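Local coordinates for protein carbohydrate esterase family 2 (CE2) (Chaetomium olivicolor, PDB 4XVH) that probably removes acetyl groups from xylan or related plant polysaccharides, as a family 2 carbohydrate esterase that joins a beta-sandwich domain to an SGNH-type hydrolase domain, at residues A[24-28]-A[29-33]; A[95-98]-A[99-103]; A[229-232]-A[233-237]; A[273-276]-A[277-281]. All coordinates share one frame; numbering follows the deposited sequence.

Contact 1: residues A[24-28]-A[29-33]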
# COMPACT_ATOMS: atom_id res chain seq x y z
N PHE A 24 19.71 0.27 -4.07
CA PHE A 24 21.14 0.04 -3.98
C PHE A 24 21.87 1.12 -4.76
O PHE A 24 21.24 1.99 -5.39
CB PHE A 24 21.51 -1.38 -4.48
CG PHE A 24 21.15 -1.67 -5.93
CD1 PHE A 24 19.91 -2.18 -6.27
CD2 PHE A 24 22.09 -1.47 -6.95
CE1 PHE A 24 19.58 -2.46 -7.62
CE2 PHE A 24 21.79 -1.75 -8.30
CZ PHE A 24 20.53 -2.25 -8.64
N ALA A 25 23.19 1.12 -4.66
CA ALA A 25 23.97 2.06 -5.44
C ALA A 25 25.17 1.30 -6.00
O ALA A 25 25.61 0.30 -5.40
CB ALA A 25 24.41 3.25 -4.60
N PHE A 26 25.67 1.73 -7.14
CA PHE A 26 26.83 1.09 -7.71
C PHE A 26 27.70 2.12 -8.40
O PHE A 26 27.26 3.25 -8.67
CB PHE A 26 26.43 -0.02 -8.70
CG PHE A 26 25.80 0.49 -9.97
CD1 PHE A 26 24.46 0.87 -10.00
CD2 PHE A 26 26.53 0.57 -11.14
CE1 PHE A 26 23.87 1.34 -11.16
CE2 PHE A 26 25.96 1.05 -12.31
CZ PHE A 26 24.63 1.43 -12.33
N THR A 27 28.93 1.75 -8.69
CA THR A 27 29.69 2.56 -9.61
C THR A 27 30.07 1.71 -10.82
O THR A 27 30.50 0.57 -10.71
CB THR A 27 30.92 3.17 -8.93
OG1 THR A 27 31.53 4.09 -9.83
CG2 THR A 27 31.91 2.10 -8.52
N GLY A 28 29.81 2.26 -12.00
CA GLY A 28 30.02 1.52 -13.23
C GLY A 28 29.13 2.11 -14.32
O GLY A 28 28.76 3.28 -14.24
N THR A 29 28.80 1.30 -15.32
CA THR A 29 27.94 1.75 -16.41
C THR A 29 26.59 1.03 -16.42
O THR A 29 25.65 1.46 -17.08
CB THR A 29 28.62 1.56 -17.76
OG1 THR A 29 29.02 0.19 -17.88
CG2 THR A 29 29.87 2.42 -17.85
N SER A 30 26.48 -0.05 -15.65
CA SER A 30 25.27 -0.86 -15.70
C SER A 30 25.07 -1.72 -14.46
O SER A 30 26.05 -2.16 -13.84
CB SER A 30 25.29 -1.75 -16.95
OG SER A 30 24.13 -2.56 -17.00
N ALA A 31 23.81 -1.97 -14.12
CA ALA A 31 23.43 -2.93 -13.09
C ALA A 31 22.22 -3.73 -13.55
O ALA A 31 21.38 -3.24 -14.31
CB ALA A 31 23.15 -2.23 -11.75
N THR A 32 22.13 -4.98 -13.09
CA THR A 32 20.98 -5.82 -13.44
C THR A 32 20.37 -6.45 -12.20
O THR A 32 21.07 -7.05 -11.38
CB THR A 32 21.35 -6.94 -14.44
OG1 THR A 32 21.97 -6.37 -15.60
CG2 THR A 32 20.10 -7.70 -14.86
N ILE A 33 19.06 -6.26 -12.04
CA ILE A 33 18.30 -6.91 -10.99
C ILE A 33 17.77 -8.21 -11.53
O ILE A 33 16.80 -8.22 -12.26
CB ILE A 33 17.15 -6.05 -10.49
CG1 ILE A 33 17.67 -4.68 -10.07
CG2 ILE A 33 16.44 -6.74 -9.34
CD1 ILE A 33 16.59 -3.66 -9.93
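The methyl group of A31 is where the aromatic side chains of F24 and F26 meet the returning chain. Its CB lies over one face of the F26 ring, 3.8 Å from the ring centroid and 17° off the normal, displaced toward the rim on the CE1 side: a CH-pi contact. The same carbon meets F24 quite differently, at the edge of that ring, with CE2 of F24 3.7 Å from CB of A31. A second apolar contact falls on the other side of the F24 ring tip, where CE1 of F24 lies 3.8 Å from CG1 of I33; the tip is thus bracketed by a methyl and a branched chain. CB of each phenylalanine already points at the returning chain; with CG between the backbone N and the carbonyl carbon (chi1 61° in F24, 69° in F26) the rings extend to A31.

Polar backbone atoms approach F26 as well. Its CE2 is 3.6 Å from N of S30, which comes in obliquely, while N of T29 lies farther off at the ring edge. No hydrogen bond joins the two segments. Instead, OD1 of D98 accepts from N of both T29 and S30, satisfying the amides of the bend. At the bend, G28 has backbone angles that a residue with a CB could hardly adopt.

Strand 24-28 pairs with strands 73-81 and 100-102, whereas 31-33 belongs to the other antiparallel sheet beside strand 88-97. F24 and F26 therefore fill the interior between two sheets, against V77, I95 and T97.

Contact 2: residues A[95-98]-A[99-103]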
# COMPACT_ATOMS: atom_id res chain seq x y z
N ILE A 95 21.49 -9.54 -7.77
CA ILE A 95 21.74 -8.24 -8.35
C ILE A 95 23.20 -8.10 -8.69
O ILE A 95 24.06 -8.38 -7.85
CB ILE A 95 21.32 -7.13 -7.40
CG1 ILE A 95 19.84 -7.34 -7.03
CG2 ILE A 95 21.59 -5.76 -8.05
CD1 ILE A 95 19.17 -6.20 -6.29
N THR A 96 23.49 -7.69 -9.93
CA THR A 96 24.87 -7.63 -10.41
C THR A 96 25.16 -6.25 -11.00
O THR A 96 24.25 -5.52 -11.33
CB THR A 96 25.15 -8.69 -11.47
OG1 THR A 96 24.24 -8.51 -12.57
CG2 THR A 96 24.97 -10.09 -10.90
N THR A 97 26.44 -5.91 -11.11
CA THR A 97 26.86 -4.68 -11.78
C THR A 97 28.10 -4.96 -12.61
O THR A 97 28.79 -5.94 -12.37
CB THR A 97 27.16 -3.53 -10.80
OG1 THR A 97 27.64 -2.40 -11.53
CG2 THR A 97 28.23 -3.93 -9.79
N ASP A 98 28.37 -4.10 -13.59
CA ASP A 98 29.60 -4.23 -14.36
C ASP A 98 30.78 -3.53 -13.66
O ASP A 98 31.89 -3.55 -14.17
CB ASP A 98 29.42 -3.68 -15.77
CG ASP A 98 29.27 -2.17 -15.81
OD1 ASP A 98 28.92 -1.54 -14.80
OD2 ASP A 98 29.48 -1.60 -16.90
N GLY A 99 30.53 -2.93 -12.51
CA GLY A 99 31.59 -2.30 -11.73
C GLY A 99 31.54 -2.88 -10.33
O GLY A 99 31.77 -4.07 -10.14
N HIS A 100 31.22 -2.06 -9.33
CA HIS A 100 30.95 -2.62 -8.02
C HIS A 100 29.92 -1.84 -7.21
O HIS A 100 29.63 -0.67 -7.50
CB HIS A 100 32.25 -2.75 -7.22
CG HIS A 100 32.95 -1.45 -6.98
ND1 HIS A 100 33.93 -0.98 -7.83
CD2 HIS A 100 32.81 -0.53 -6.00
CE1 HIS A 100 34.37 0.18 -7.37
NE2 HIS A 100 33.72 0.48 -6.26
N PHE A 101 29.35 -2.51 -6.21
CA PHE A 101 28.36 -1.90 -5.33
C PHE A 101 29.02 -0.94 -4.36
O PHE A 101 30.13 -1.16 -3.91
CB PHE A 101 27.59 -2.98 -4.60
CG PHE A 101 26.74 -3.82 -5.52
CD1 PHE A 101 25.58 -3.29 -6.08
CD2 PHE A 101 27.12 -5.11 -5.84
CE1 PHE A 101 24.81 -4.04 -6.96
CE2 PHE A 101 26.34 -5.88 -6.71
CZ PHE A 101 25.19 -5.33 -7.27
N VAL A 102 28.37 0.18 -4.09
CA VAL A 102 28.91 1.16 -3.19
C VAL A 102 27.84 1.42 -2.15
O VAL A 102 26.70 1.05 -2.35
CB VAL A 102 29.33 2.46 -3.93
CG1 VAL A 102 30.49 2.16 -4.90
CG2 VAL A 102 28.13 3.09 -4.65
N PRO A 103 28.22 1.99 -1.00
CA PRO A 103 27.24 2.15 0.09
C PRO A 103 26.02 2.98 -0.29
O PRO A 103 26.13 3.99 -0.99
CB PRO A 103 28.05 2.84 1.18
CG PRO A 103 29.43 2.37 0.96
CD PRO A 103 29.59 2.27 -0.54
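One face of the F101 ring receives the methyl of T97, whose CG2 stands 4.1 Å from the ring centroid and only 11° off the normal, almost over the centre. The ring's edge is turned to the backbone of strand 95-97: O of I95 lies near the ring plane, 3.3 Å from CZ of F101. CG2 of I95 comes to 3.7 Å from the same CZ, the two side chains crossing at about a right angle.

T97 works with both branches. Its OG1 sits anti to the backbone N (chi1 176°) and accepts a nearly straight hydrogen bond from N of G99, 3.1 Å long with an N-H...O angle of 167°. CG2 is then directed to the ring of F101 and also packs 3.5 Å from CA of H100. OG1 of T97 has a further partner in O of S30, so this one hydroxyl joins two bends.

Bending through D98 and G99, the chain leaves strand 88-97 of one sheet and enters strand 100-102 of the other, an inter-sheet turn as found in beta-sandwich, jelly-roll domains.

Contact 3: residues A[229-232]-A[233-237]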
# COMPACT_ATOMS: atom_id res chain seq x y z
N ALA A 229 -21.84 -1.77 14.53
CA ALA A 229 -21.24 -2.04 15.82
C ALA A 229 -20.10 -3.01 15.65
O ALA A 229 -19.03 -2.84 16.24
CB ALA A 229 -22.28 -2.59 16.80
N ALA A 230 -20.31 -4.03 14.81
CA ALA A 230 -19.26 -5.01 14.54
C ALA A 230 -18.10 -4.36 13.79
O ALA A 230 -16.93 -4.66 14.07
CB ALA A 230 -19.81 -6.17 13.74
N TYR A 231 -18.40 -3.46 12.86
CA TYR A 231 -17.32 -2.76 12.13
C TYR A 231 -16.45 -1.95 13.11
O TYR A 231 -15.21 -2.03 13.13
CB TYR A 231 -17.92 -1.87 11.05
CG TYR A 231 -16.95 -0.96 10.31
CD1 TYR A 231 -16.04 -1.48 9.39
CD2 TYR A 231 -16.99 0.41 10.51
CE1 TYR A 231 -15.17 -0.64 8.71
CE2 TYR A 231 -16.12 1.26 9.85
CZ TYR A 231 -15.22 0.75 8.95
OH TYR A 231 -14.37 1.63 8.30
N THR A 232 -17.13 -1.19 13.97
CA THR A 232 -16.47 -0.42 15.01
C THR A 232 -15.64 -1.30 15.95
O THR A 232 -14.47 -1.02 16.22
CB THR A 232 -17.52 0.34 15.85
OG1 THR A 232 -18.37 1.10 14.99
CG2 THR A 232 -16.84 1.27 16.86
N ASP A 233 -16.28 -2.35 16.47
CA ASP A 233 -15.61 -3.27 17.40
C ASP A 233 -14.36 -3.87 16.74
O ASP A 233 -13.34 -4.04 17.39
CB ASP A 233 -16.55 -4.40 17.84
CG ASP A 233 -17.65 -3.95 18.81
OD1 ASP A 233 -17.60 -2.82 19.34
OD2 ASP A 233 -18.57 -4.77 19.05
N ALA A 234 -14.47 -4.23 15.46
CA ALA A 234 -13.36 -4.84 14.74
C ALA A 234 -12.22 -3.88 14.50
O ALA A 234 -11.04 -4.28 14.49
CB ALA A 234 -13.84 -5.37 13.40
N MET A 235 -12.57 -2.63 14.25
CA MET A 235 -11.54 -1.60 14.06
C MET A 235 -10.73 -1.46 15.36
O MET A 235 -9.51 -1.41 15.33
CB MET A 235 -12.19 -0.28 13.66
CG MET A 235 -11.19 0.83 13.37
SD MET A 235 -10.23 0.55 11.82
CE MET A 235 -11.40 1.06 10.54
N VAL A 236 -11.41 -1.42 16.50
CA VAL A 236 -10.71 -1.34 17.78
C VAL A 236 -9.82 -2.57 17.97
O VAL A 236 -8.63 -2.45 18.27
CB VAL A 236 -11.71 -1.19 18.94
CG1 VAL A 236 -11.01 -1.37 20.29
CG2 VAL A 236 -12.40 0.17 18.85
N LYS A 237 -10.37 -3.75 17.72
CA LYS A 237 -9.61 -4.98 17.90
C LYS A 237 -8.38 -5.09 16.97
O LYS A 237 -7.31 -5.56 17.39
CB LYS A 237 -10.56 -6.17 17.69
CG LYS A 237 -9.93 -7.54 17.90
CD LYS A 237 -9.43 -7.70 19.34
CE LYS A 237 -9.12 -9.17 19.65
NZ LYS A 237 -8.41 -9.80 18.48
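Y231 and M235, one helical turn apart, run side by side and point the same way, with the methionine methyl meeting the phenol end of the tyrosine. Along M235, CB packs 3.5 Å from O of Y231 and about as close to O of T232. CG leaves anti to the backbone N (chi1 -177°), and bends at chi2 and chi3 (70° and 79°) then carry the chain past SD and fold CE back to the tyrosine. CE ends 3.8 Å from OH of Y231 and 4.1 Å from its CZ, approaching the ring obliquely.

Beneath them runs a regular alpha-helical ladder: N of D233, A234, M235 and V236 donate to O of A229, A230, Y231 and T232, the M235 bond to Y231 measuring 2.9 Å. On another side of the helix the carboxylate of D233 stands beside O of A229, its CG 3.1 Å from that oxygen, and OD1 forms a salt bridge with R284 of helix 270-285.

The tyrosine hydroxyl, although buried, is held by O of L212 and NE2 of Q274. The contact thus combines an apolar methyl with a satisfied polar tip, while the salt bridge to R284 probably balances the charge of the D233 carboxylate, which stands close to the A229 carbonyl.

Contact 4: residues A[273-276]-A[277-281]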
# COMPACT_ATOMS: atom_id res chain seq x y z
N THR A 273 -22.09 7.50 8.18
CA THR A 273 -22.15 6.31 9.04
C THR A 273 -20.73 5.75 9.30
O THR A 273 -20.38 5.44 10.45
CB THR A 273 -23.04 5.21 8.42
OG1 THR A 273 -24.37 5.72 8.27
CG2 THR A 273 -23.10 3.99 9.33
N GLN A 274 -19.92 5.62 8.24
CA GLN A 274 -18.53 5.14 8.40
C GLN A 274 -17.71 6.11 9.23
O GLN A 274 -16.89 5.69 10.06
CB GLN A 274 -17.82 4.95 7.06
CG GLN A 274 -16.44 4.28 7.22
CD GLN A 274 -15.50 4.55 6.07
OE1 GLN A 274 -15.65 5.54 5.34
NE2 GLN A 274 -14.51 3.66 5.88
N THR A 275 -17.92 7.39 8.99
CA THR A 275 -17.14 8.41 9.66
C THR A 275 -17.38 8.37 11.15
O THR A 275 -16.43 8.35 11.94
CB THR A 275 -17.46 9.80 9.11
OG1 THR A 275 -17.05 9.83 7.74
CG2 THR A 275 -16.73 10.88 9.90
N ASN A 276 -18.65 8.29 11.54
CA ASN A 276 -18.98 8.23 12.96
C ASN A 276 -18.46 6.95 13.62
O ASN A 276 -18.00 6.98 14.77
CB ASN A 276 -20.50 8.34 13.15
CG ASN A 276 -21.02 9.75 12.86
OD1 ASN A 276 -20.27 10.71 12.96
ND2 ASN A 276 -22.31 9.86 12.53
N ALA A 277 -18.56 5.83 12.91
CA ALA A 277 -18.04 4.57 13.42
C ALA A 277 -16.53 4.65 13.69
O ALA A 277 -16.04 4.19 14.72
CB ALA A 277 -18.34 3.44 12.47
N ILE A 278 -15.80 5.27 12.78
CA ILE A 278 -14.37 5.39 12.97
C ILE A 278 -14.04 6.31 14.14
O ILE A 278 -13.16 5.99 14.95
CB ILE A 278 -13.68 5.86 11.65
CG1 ILE A 278 -13.69 4.71 10.64
CG2 ILE A 278 -12.24 6.35 11.90
CD1 ILE A 278 -13.27 5.10 9.22
N LYS A 279 -14.75 7.42 14.25
CA LYS A 279 -14.53 8.34 15.36
C LYS A 279 -14.80 7.66 16.68
O LYS A 279 -14.08 7.86 17.67
CB LYS A 279 -15.43 9.58 15.22
CG LYS A 279 -15.03 10.48 14.03
CD LYS A 279 -15.89 11.73 14.01
CE LYS A 279 -15.45 12.74 12.94
NZ LYS A 279 -16.38 13.93 12.92
N ASN A 280 -15.86 6.86 16.71
CA ASN A 280 -16.14 6.04 17.88
C ASN A 280 -14.95 5.13 18.22
O ASN A 280 -14.53 5.07 19.36
CB ASN A 280 -17.40 5.20 17.67
CG ASN A 280 -18.67 5.96 17.99
OD1 ASN A 280 -18.63 7.00 18.66
ND2 ASN A 280 -19.81 5.44 17.54
N ALA A 281 -14.42 4.42 17.22
CA ALA A 281 -13.25 3.57 17.42
C ALA A 281 -12.07 4.38 17.97
O ALA A 281 -11.39 3.95 18.91
CB ALA A 281 -12.86 2.87 16.10
O HOH W 1 -19.09 9.02 16.79
O HOH W 2 -19.00 12.91 11.88
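Regular alpha-helical bonds tie the two segments, N of A277, I278, K279 and N280 donating to O of T273, Q274, T275 and N276, with N of N280 2.9 Å from O of N276. Over this frame Q274 and I278 lie alongside each other, and CD1 of I278 touches CG of Q274 at 3.8 Å, with NE2 equally close and CD barely farther. The buried amide beyond is held from outside, OE1 accepting from N of S256.

T275 and K279 also lie side by side, CE of K279 packing 3.8 Å from CG2 of T275. The lysine is fully extended beyond CG (chi2 to chi4 all near 180°), which carries NZ past the threonine methyl to a water 3.0 Å away. That water donates in turn to OD1 of N276, 2.8 Å off, and so bridges the lysine and asparagine at the surface. Another water donates to O of N276 at 3.1 Å, adding to this carbonyl's bond from N280; its link to OD1 of N280 is weak.

Helix 270-285 connects the parallel strands 250-254 and 289-292 in a beta-alpha-beta unit. I278, T275 and K279 rest on F291 of strand 289-292, while A277 and A281 face helix 228-243.

How the contacts relate
Along the chain the four contacts follow in numerical order and form two pairs in different domains. Contacts 1 and 2, with centres 5 Å apart, are adjoining bends at one end of the N-terminal beta-sandwich; each passes between the same two antiparallel sheets, and T27 N to H100 O and T32 N to T96 O are probable hydrogen bonds, one in each sheet. Contacts 3 and 4 belong to helices 228-243 and 270-285 of the hydrolase domain; the centres of these two contacts lie about 10 Å apart, and their helices pack directly together. About 48 to 50 Å separates the centres of the two pairs, on opposite sides of the chain's centre, so each contributes to its own domain without touching the other.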